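Local coordinates for protein CdnC (Chryseobacterium gregarium DSM 19109, PDB 7MGV) that acts as an ATP-grasp ligase that installs single and bicyclic omega-ester macrocycles in a ribosomally made, multicore precursor peptide, at residues I24-H29 / C48-F53; T91-R96 / Y134-P139. All coordinates share one frame; numbering follows the deposited sequence.

Interaction 1: I24-H29 / C48-F53; sequences ILIITH and CEVIRF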
loop_
_atom_site.group_PDB
_atom_site.type_symbol
_atom_site.label_atom_id
_atom_site.label_comp_id
_atom_site.label_asym_id
_atom_site.label_seq_id
_atom_site.Cartn_x
_atom_site.Cartn_y
_atom_site.Cartn_z
ATOM N N ILE A 24 -0.882 -22.363 11.282
ATOM C CA ILE A 24 -0.181 -21.474 10.362
ATOM C C ILE A 24 -1.138 -21.123 9.230
ATOM O O ILE A 24 -1.507 -21.994 8.432
ATOM C CB ILE A 24 1.104 -22.106 9.812
ATOM C CG1 ILE A 24 2.099 -22.354 10.947
ATOM C CG2 ILE A 24 1.715 -21.220 8.733
ATOM C CD1 ILE A 24 3.411 -22.940 10.489
ATOM N N LEU A 25 -1.536 -19.856 9.158
ATOM C CA LEU A 25 -2.409 -19.390 8.090
ATOM C C LEU A 25 -1.594 -19.112 6.833
ATOM O O LEU A 25 -0.553 -18.449 6.891
ATOM C CB LEU A 25 -3.157 -18.132 8.526
ATOM C CG LEU A 25 -4.204 -17.599 7.548
ATOM C CD1 LEU A 25 -5.397 -18.541 7.466
ATOM C CD2 LEU A 25 -4.643 -16.199 7.945
ATOM N N ILE A 26 -2.063 -19.622 5.698
ATOM C CA ILE A 26 -1.418 -19.410 4.408
ATOM C C ILE A 26 -2.443 -18.829 3.445
ATOM O O ILE A 26 -3.516 -19.412 3.247
ATOM C CB ILE A 26 -0.821 -20.712 3.845
ATOM C CG1 ILE A 26 0.300 -21.226 4.753
ATOM C CG2 ILE A 26 -0.304 -20.488 2.432
ATOM C CD1 ILE A 26 1.043 -22.417 4.188
ATOM N N ILE A 27 -2.110 -17.687 2.850
ATOM C CA ILE A 27 -2.969 -17.016 1.882
ATOM C C ILE A 27 -2.468 -17.352 0.483
ATOM O O ILE A 27 -1.302 -17.095 0.155
ATOM C CB ILE A 27 -2.988 -15.496 2.109
ATOM C CG1 ILE A 27 -3.185 -15.178 3.593
ATOM C CG2 ILE A 27 -4.074 -14.846 1.264
ATOM C CD1 ILE A 27 -4.559 -15.522 4.118
ATOM N N THR A 28 -3.344 -17.915 -0.340
ATOM C CA THR A 28 -3.005 -18.299 -1.707
ATOM C C THR A 28 -4.251 -18.125 -2.573
ATOM O O THR A 28 -5.212 -17.465 -2.174
ATOM C CB THR A 28 -2.471 -19.743 -1.757
ATOM O OG1 THR A 28 -3.187 -20.553 -0.815
ATOM C CG2 THR A 28 -0.984 -19.788 -1.447
ATOM N N HIS A 29 -4.220 -18.712 -3.767
ATOM C CA HIS A 29 -5.386 -18.822 -4.631
ATOM C C HIS A 29 -5.505 -20.269 -5.096
ATOM O O HIS A 29 -4.608 -21.088 -4.885
ATOM C CB HIS A 29 -5.303 -17.859 -5.825
ATOM C CG HIS A 29 -4.134 -18.106 -6.725
ATOM N ND1 HIS A 29 -4.265 -18.648 -7.986
ATOM C CD2 HIS A 29 -2.811 -17.878 -6.550
ATOM C CE1 HIS A 29 -3.073 -18.744 -8.547
ATOM N NE2 HIS A 29 -2.173 -18.285 -7.697
ATOM N N CYS A 48 3.159 -28.773 12.817
ATOM C CA CYS A 48 2.223 -27.662 12.860
ATOM C C CYS A 48 1.081 -27.903 11.883
ATOM O O CYS A 48 1.180 -28.717 10.961
ATOM C CB CYS A 48 2.921 -26.334 12.545
ATOM S SG CYS A 48 4.270 -25.912 13.677
ATOM N N GLU A 49 -0.014 -27.182 12.103
ATOM C CA GLU A 49 -1.200 -27.278 11.265
ATOM C C GLU A 49 -1.224 -26.130 10.267
ATOM O O GLU A 49 -0.858 -24.997 10.596
ATOM C CB GLU A 49 -2.473 -27.260 12.115
ATOM C CG GLU A 49 -3.746 -27.526 11.325
ATOM C CD GLU A 49 -4.999 -27.089 12.059
ATOM O OE1 GLU A 49 -4.924 -26.847 13.282
ATOM O OE2 GLU A 49 -6.061 -26.981 11.408
ATOM N N VAL A 50 -1.656 -26.431 9.045
ATOM C CA VAL A 50 -1.761 -25.451 7.970
ATOM C C VAL A 50 -3.234 -25.145 7.743
ATOM O O VAL A 50 -4.048 -26.062 7.578
ATOM C CB VAL A 50 -1.101 -25.962 6.677
ATOM C CG1 VAL A 50 -1.606 -25.179 5.476
ATOM C CG2 VAL A 50 0.409 -25.866 6.778
ATOM N N ILE A 51 -3.576 -23.860 7.740
ATOM C CA ILE A 51 -4.914 -23.394 7.396
ATOM C C ILE A 51 -4.815 -22.658 6.068
ATOM O O ILE A 51 -4.138 -21.627 5.970
ATOM C CB ILE A 51 -5.506 -22.491 8.488
ATOM C CG1 ILE A 51 -5.646 -23.266 9.800
ATOM C CG2 ILE A 51 -6.853 -21.940 8.049
ATOM C CD1 ILE A 51 -6.237 -22.450 10.926
ATOM N N ARG A 52 -5.487 -23.187 5.049
ATOM C CA ARG A 52 -5.416 -22.639 3.701
ATOM C C ARG A 52 -6.578 -21.678 3.479
ATOM O O ARG A 52 -7.745 -22.080 3.540
ATOM C CB ARG A 52 -5.440 -23.759 2.663
ATOM C CG ARG A 52 -5.024 -23.328 1.266
ATOM C CD ARG A 52 -4.867 -24.530 0.350
ATOM N NE ARG A 52 -3.959 -24.264 -0.763
ATOM C CZ ARG A 52 -4.343 -24.142 -2.029
ATOM N NH1 ARG A 52 -5.624 -24.264 -2.351
ATOM N NH2 ARG A 52 -3.446 -23.902 -2.974
ATOM N N PHE A 53 -6.256 -20.414 3.221
ATOM C CA PHE A 53 -7.239 -19.385 2.895
ATOM C C PHE A 53 -7.009 -18.998 1.438
ATOM O O PHE A 53 -6.142 -18.175 1.134
ATOM C CB PHE A 53 -7.112 -18.185 3.830
ATOM C CG PHE A 53 -8.232 -17.181 3.705
ATOM C CD1 PHE A 53 -9.329 -17.427 2.894
ATOM C CD2 PHE A 53 -8.184 -15.987 4.407
ATOM C CE1 PHE A 53 -10.351 -16.501 2.782
ATOM C CE2 PHE A 53 -9.204 -15.060 4.301
ATOM C CZ PHE A 53 -10.288 -15.317 3.487
#

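Interaction 2: T91-R96 / Y134-P139; sequences TVWYRR and YSLGKP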
loop_
_atom_site.group_PDB
_atom_site.type_symbol
_atom_site.label_atom_id
_atom_site.label_comp_id
_atom_site.label_asym_id
_atom_site.label_seq_id
_atom_site.Cartn_x
_atom_site.Cartn_y
_atom_site.Cartn_z
ATOM N N THR A 91 1.657 -18.079 13.101
ATOM C CA THR A 91 2.160 -17.167 12.084
ATOM C C THR A 91 1.176 -17.123 10.926
ATOM O O THR A 91 0.245 -17.928 10.837
ATOM C CB THR A 91 3.543 -17.572 11.551
ATOM O OG1 THR A 91 3.426 -18.771 10.777
ATOM C CG2 THR A 91 4.535 -17.784 12.681
ATOM N N VAL A 92 1.396 -16.165 10.030
ATOM C CA VAL A 92 0.664 -16.069 8.774
ATOM C C VAL A 92 1.678 -15.944 7.647
ATOM O O VAL A 92 2.722 -15.303 7.807
ATOM C CB VAL A 92 -0.326 -14.882 8.771
ATOM C CG1 VAL A 92 0.410 -13.557 8.919
ATOM C CG2 VAL A 92 -1.174 -14.890 7.505
ATOM N N TRP A 93 1.389 -16.585 6.518
ATOM C CA TRP A 93 2.190 -16.449 5.304
ATOM C C TRP A 93 1.271 -15.905 4.217
ATOM O O TRP A 93 0.462 -16.646 3.649
ATOM C CB TRP A 93 2.821 -17.774 4.890
ATOM C CG TRP A 93 3.647 -17.662 3.640
ATOM C CD1 TRP A 93 4.241 -16.535 3.150
ATOM C CD2 TRP A 93 3.965 -18.713 2.721
ATOM N NE1 TRP A 93 4.909 -16.818 1.985
ATOM C CE2 TRP A 93 4.756 -18.149 1.700
ATOM C CE3 TRP A 93 3.658 -20.077 2.661
ATOM C CZ2 TRP A 93 5.245 -18.900 0.632
ATOM C CZ3 TRP A 93 4.144 -20.820 1.601
ATOM C CH2 TRP A 93 4.929 -20.230 0.600
ATOM N N TYR A 94 1.394 -14.614 3.933
ATOM C CA TYR A 94 0.571 -13.949 2.929
ATOM C C TYR A 94 1.361 -13.894 1.626
ATOM O O TYR A 94 2.231 -13.037 1.448
ATOM C CB TYR A 94 0.161 -12.557 3.401
ATOM C CG TYR A 94 -0.519 -11.712 2.344
ATOM C CD1 TYR A 94 -1.427 -12.270 1.453
ATOM C CD2 TYR A 94 -0.254 -10.353 2.241
ATOM C CE1 TYR A 94 -2.047 -11.500 0.488
ATOM C CE2 TYR A 94 -0.868 -9.576 1.280
ATOM C CZ TYR A 94 -1.764 -10.152 0.406
ATOM O OH TYR A 94 -2.377 -9.380 -0.551
ATOM N N ARG A 95 1.064 -14.821 0.721
ATOM C CA ARG A 95 1.522 -14.707 -0.654
ATOM C C ARG A 95 0.624 -13.711 -1.375
ATOM O O ARG A 95 -0.602 -13.861 -1.370
ATOM C CB ARG A 95 1.494 -16.069 -1.345
ATOM C CG ARG A 95 2.087 -17.191 -0.505
ATOM C CD ARG A 95 2.316 -18.446 -1.329
ATOM N NE ARG A 95 2.595 -18.143 -2.730
ATOM C CZ ARG A 95 3.602 -18.668 -3.420
ATOM N NH1 ARG A 95 4.431 -19.526 -2.841
ATOM N NH2 ARG A 95 3.780 -18.336 -4.692
ATOM N N ARG A 96 1.237 -12.690 -1.980
ATOM C CA ARG A 96 0.491 -11.527 -2.450
ATOM C C ARG A 96 -0.650 -11.926 -3.376
ATOM O O ARG A 96 -0.472 -12.718 -4.306
ATOM C CB ARG A 96 1.423 -10.546 -3.163
ATOM C CG ARG A 96 0.742 -9.227 -3.496
ATOM C CD ARG A 96 1.720 -8.163 -3.956
ATOM N NE ARG A 96 1.173 -6.825 -3.750
ATOM C CZ ARG A 96 1.785 -5.701 -4.107
ATOM N NH1 ARG A 96 2.970 -5.748 -4.698
ATOM N NH2 ARG A 96 1.208 -4.529 -3.876
ATOM N N TYR A 134 3.541 -13.326 14.000
ATOM C CA TYR A 134 4.597 -13.179 13.005
ATOM C C TYR A 134 4.037 -13.354 11.599
ATOM O O TYR A 134 3.229 -14.251 11.342
ATOM C CB TYR A 134 5.714 -14.194 13.256
ATOM C CG TYR A 134 6.718 -14.265 12.129
ATOM C CD1 TYR A 134 7.749 -13.338 12.031
ATOM C CD2 TYR A 134 6.628 -15.250 11.153
ATOM C CE1 TYR A 134 8.664 -13.395 10.997
ATOM C CE2 TYR A 134 7.535 -15.314 10.118
ATOM C CZ TYR A 134 8.550 -14.386 10.044
ATOM O OH TYR A 134 9.452 -14.456 9.011
ATOM N N SER A 135 4.465 -12.485 10.686
ATOM C CA SER A 135 3.913 -12.438 9.339
ATOM C C SER A 135 5.033 -12.529 8.316
ATOM O O SER A 135 6.033 -11.811 8.416
ATOM C CB SER A 135 3.106 -11.153 9.120
ATOM O OG SER A 135 3.960 -10.027 9.021
ATOM N N LEU A 136 4.866 -13.420 7.340
ATOM C CA LEU A 136 5.730 -13.461 6.162
ATOM C C LEU A 136 4.940 -12.850 5.009
ATOM O O LEU A 136 4.300 -13.538 4.214
ATOM C CB LEU A 136 6.184 -14.887 5.862
ATOM C CG LEU A 136 7.257 -15.025 4.782
ATOM C CD1 LEU A 136 8.442 -14.111 5.064
ATOM C CD2 LEU A 136 7.709 -16.471 4.661
ATOM N N GLY A 137 4.985 -11.524 4.936
ATOM C CA GLY A 137 4.208 -10.795 3.955
ATOM C C GLY A 137 3.024 -10.082 4.573
ATOM O O GLY A 137 2.291 -10.665 5.377
ATOM N N LYS A 138 2.832 -8.815 4.212
ATOM C CA LYS A 138 1.705 -8.021 4.678
ATOM C C LYS A 138 1.409 -6.961 3.632
ATOM O O LYS A 138 2.318 -6.546 2.903
ATOM C CB LYS A 138 1.990 -7.372 6.042
ATOM C CG LYS A 138 1.347 -8.112 7.208
ATOM C CD LYS A 138 1.610 -7.427 8.536
ATOM C CE LYS A 138 0.893 -8.149 9.668
ATOM N NZ LYS A 138 1.076 -7.467 10.978
ATOM N N PRO A 139 0.151 -6.516 3.520
ATOM C CA PRO A 139 -0.199 -5.576 2.438
ATOM C C PRO A 139 0.621 -4.298 2.434
ATOM O O PRO A 139 1.065 -3.864 1.364
ATOM C CB PRO A 139 -1.686 -5.295 2.694
ATOM C CG PRO A 139 -2.175 -6.501 3.416
ATOM C CD PRO A 139 -1.034 -6.949 4.282
#

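Interaction 1: I24-H29 / C48-F53
Ile24 and Ile26 exchange backbone hydrogen bonds with Ile51, and Ile26 also with Phe53, in the alternating pattern of neighbouring parallel strands. The donors and acceptors account for one another in turn. Ile24 N gives to Glu49 O in a short but bent bond (2.7 Å, 140° at the hydrogen). Ile24 O then receives Ile51 N at 2.9 Å, nearly straight at 176°, while Ile51 O receives Ile26 N and Ile26 O receives Phe53 N. The series ends with Thr28 N on Phe53 O, longer at 3.2 Å. Three of the carbonyls have a second, softer contact: Val50 CA approaches Ile24 O, Leu25 CA approaches Ile51 O, and Ile27 CA approaches Phe53 O, each at 3.5 Å.

Side chains alternate between the two faces of the sheet. On one, Leu25 CD1 meets Ile51 CG2 at 3.7 Å, and Ile27 runs alongside Phe53; the turn about its second torsion (chi2 -69°) brings Ile27 CD1 to 3.7 Å from Phe53 CD2. On the other, Ile26 CD1 touches Val50 CG1. Beyond them the extended chain of Arg52 crosses Thr28 at about a right angle, placing Thr28 OG1 over one guanidinium face, displaced toward its rim. With Thr28 OG1 to Arg52 NE at 3.8 Å, this is packing of a hydroxyl on a flat cation, not a hydrogen bond.

Strand 22-28, helix 35-46 and strand 48-54 form a beta-alpha-beta unit. Its helix covers the face carrying Ile26, Val50 and Arg52 through Ile36 and Ile43. Across the other edge of its strand Leu25 bonds to Thr91 and Trp93, and Ile27 N to Trp93, so strand 22-28 lies between strands 48-54 and 91-94.

Interaction 2: T91-R96 / Y134-P139
Val92 and Tyr94 join strand 91-94 in parallel to strand 134-136 through three backbone hydrogen bonds. Val92 takes part in two, Val92 N to Tyr134 O at 3.0 Å and Leu136 N to Val92 O at 2.9 Å; the third, Tyr94 N to Leu136 O at 3.1 Å, is bent, 138° at the hydrogen.

The aromatic contacts centre on Trp93 and Leu136, which lie side by side. With CG anti to the backbone N (chi1 180°), the indole leans toward Leu136. Leu136 CD2 makes a CH-pi contact over the five-membered ring, 4.1 Å from its centroid and 28° off the normal, while Leu136 O lies in the ring plane at the edge, 3.2 Å from Trp93 CD1. Trp93 NE1 bonds to a glycerol, probably from crystallisation, and the side chain also packs on Leu341 of helix 332-341. With an alanine in place of Trp93, Leu136 CD2 would probably lose the ring face it packs on, leaving a gap against Leu341.

The strands are consecutive in the parallel sheet of the MvdD-like pre-ATP-grasp domain, joined by a beta-alpha-beta crossover through helix 110-130. Past strand 134-136 comes Gly137, where a side chain would collide with Tyr94 O.

Thr91 CG2 sits at the Tyr134 ring edge, 3.6 Å from Tyr134 CD2. Val92 CG1 meets Ser135 CB at 3.6 Å. Tyr94 CE2 reaches Pro139 CG at 4.0 Å, where helix 139-145 starts after the N-cap Lys138.

Interactions 1 and 2 have centres about 10 Å apart and belong to one four-stranded parallel sheet, ordered 48-54, 22-28, 91-94, 134-136. They are the outer pairings of the sheet, and the seam between strands 22-28 and 91-94 is the third. That seam joins them directly: Leu25 O lies 2.7 Å from Trp93 N and Ile27 N 2.9 Å from Trp93 O, both probable hydrogen bonds. Both segments of interaction 1 precede those of interaction 2 in the sequence, all within the pre-ATP-grasp domain. The residues around the bound ADP come later in the chain than these four segments, so neither contact supplies a residue to that pocket.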